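Local coordinates for peroxisomal membrane protein LPX1 (Saccharomyces cerevisiae, PDB 2Y6U) that hydrolyses ester bonds as a peroxisomal alpha/beta-hydrolase with acyl esterase, triacylglycerol lipase and phospholipase A activity, at the interface of chains A and B. Numbering follows the deposited sequence. Chains: chain A/B, Peroxisomal membrane protein LPX1.

The interface of chains A and B. Residues chain A 197, 201, 263, 267; chain B 371, 375, 379.
A:Tyr197, on helix 194-202, meets the C-terminal helix 360-378 of the partner, where B:Phe371 and B:Lys375 lie one turn apart. Its CG stands anti to the backbone N (chi1 -180°), which sends the phenol outward, and the tyrosine and phenylalanine side chains approach tip to tip. The phenol oxygen OH of A:Tyr197 comes to 3.4 Å from both CE2 and CZ of B:Phe371, touching the far end of that ring. B:Lys375 crosses the tyrosine at about a right angle, its methylene CD lying over the ring face at the hydroxyl end, 3.6 Å from CZ of A:Tyr197. Bends at chi3 (66°) and chi4 turn the lysine chain beyond this point; NZ of B:Lys375 remains 6.9 Å from NH1 of A:Arg201, so the two groups, of like charge if both are protonated, do not touch. B:Leu379 CD1 covers the same face nearer the ring's base, 4.2 Å from CD2 of A:Tyr197. At the base of the lysine, the methyl CE of A:Met267 packs 3.7 Å from the backbone CA of B:Lys375. An alanine in place of A:Tyr197 would probably open a gap between the helices and leave the B:Phe371 tip and B:Lys375 stem without the phenol they pack against. No hydrogen bond or salt bridge spans this patch; by apolar packing it docks the extended C-terminal helix on the other subunit, a dimer contact repeated by the two-fold, although dimerization can proceed without that helix.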
loop_
_atom_site.group_PDB
_atom_site.type_symbol
_atom_site.label_atom_id
_atom_site.label_comp_id
_atom_site.label_asym_id
_atom_site.label_seq_id
_atom_site.Cartn_x
_atom_site.Cartn_y
_atom_site.Cartn_z
ATOM N N TYR A 197 -10.917 -3.532 29.817
ATOM C CA TYR A 197 -11.506 -2.210 29.502
ATOM C C TYR A 197 -11.533 -1.286 30.730
ATOM O O TYR A 197 -11.083 -0.142 30.682
ATOM C CB TYR A 197 -12.944 -2.378 29.006
ATOM C CG TYR A 197 -13.618 -1.060 28.657
ATOM C CD1 TYR A 197 -13.450 -0.489 27.380
ATOM C CD2 TYR A 197 -14.407 -0.372 29.595
ATOM C CE1 TYR A 197 -14.074 0.708 27.034
ATOM C CE2 TYR A 197 -15.023 0.836 29.262
ATOM C CZ TYR A 197 -14.823 1.380 27.951
ATOM O OH TYR A 197 -15.422 2.583 27.601
ATOM N N ARG A 201 -9.576 2.031 31.400
ATOM C CA ARG A 201 -10.291 3.265 31.608
ATOM C C ARG A 201 -9.729 4.062 32.778
ATOM O O ARG A 201 -9.575 5.263 32.687
ATOM C CB ARG A 201 -11.816 3.036 31.670
ATOM C CG ARG A 201 -12.664 4.350 31.586
ATOM C CD ARG A 201 -14.211 4.136 31.234
ATOM N NE ARG A 201 -14.995 5.387 30.961
ATOM C CZ ARG A 201 -15.226 5.971 29.751
ATOM N NH1 ARG A 201 -14.752 5.485 28.608
ATOM N NH2 ARG A 201 -15.972 7.079 29.672
ATOM N N LEU A 263 -8.858 4.007 24.347
ATOM C CA LEU A 263 -9.564 2.753 24.561
ATOM C C LEU A 263 -9.795 2.001 23.246
ATOM O O LEU A 263 -9.627 0.785 23.203
ATOM C CB LEU A 263 -10.879 2.972 25.275
ATOM C CG LEU A 263 -10.704 3.357 26.765
ATOM C CD1 LEU A 263 -12.047 3.756 27.382
ATOM C CD2 LEU A 263 -10.065 2.203 27.605
ATOM N N MET A 267 -9.661 -2.328 21.144
ATOM C CA MET A 267 -10.981 -2.927 21.036
ATOM C C MET A 267 -11.224 -3.517 19.649
ATOM O O MET A 267 -12.250 -4.078 19.406
ATOM C CB MET A 267 -12.030 -1.841 21.301
ATOM C CG MET A 267 -11.967 -1.359 22.799
ATOM S SD MET A 267 -12.951 0.177 23.103
ATOM C CE MET A 267 -14.587 -0.455 22.868
ATOM N N PHE B 371 -19.442 5.702 20.096
ATOM C CA PHE B 371 -18.537 5.010 20.986
ATOM C C PHE B 371 -19.310 4.153 21.977
ATOM O O PHE B 371 -18.949 3.004 22.172
ATOM C CB PHE B 371 -17.645 5.940 21.763
ATOM C CG PHE B 371 -16.731 5.230 22.701
ATOM C CD1 PHE B 371 -15.553 4.674 22.238
ATOM C CD2 PHE B 371 -17.035 5.117 24.056
ATOM C CE1 PHE B 371 -14.712 4.056 23.091
ATOM C CE2 PHE B 371 -16.179 4.462 24.931
ATOM C CZ PHE B 371 -15.034 3.908 24.449
ATOM N N LYS B 375 -18.733 0.164 22.128
ATOM C CA LYS B 375 -18.278 -0.428 23.385
ATOM C C LYS B 375 -19.239 -1.585 23.769
ATOM O O LYS B 375 -18.786 -2.710 24.116
ATOM C CB LYS B 375 -18.201 0.628 24.493
ATOM C CG LYS B 375 -17.924 0.038 25.881
ATOM C CD LYS B 375 -18.260 1.001 27.049
ATOM C CE LYS B 375 -19.738 1.313 27.179
ATOM N NZ LYS B 375 -20.189 1.257 28.616
ATOM N N LEU B 379 -17.611 -5.238 24.166
ATOM C CA LEU B 379 -17.228 -5.613 25.497
ATOM C C LEU B 379 -17.723 -7.052 25.747
ATOM O O LEU B 379 -18.880 -7.367 25.490
ATOM C CB LEU B 379 -17.832 -4.621 26.469
ATOM C CG LEU B 379 -17.085 -4.319 27.739
ATOM C CD1 LEU B 379 -17.400 -2.918 28.157
ATOM C CD2 LEU B 379 -17.646 -5.310 28.753
#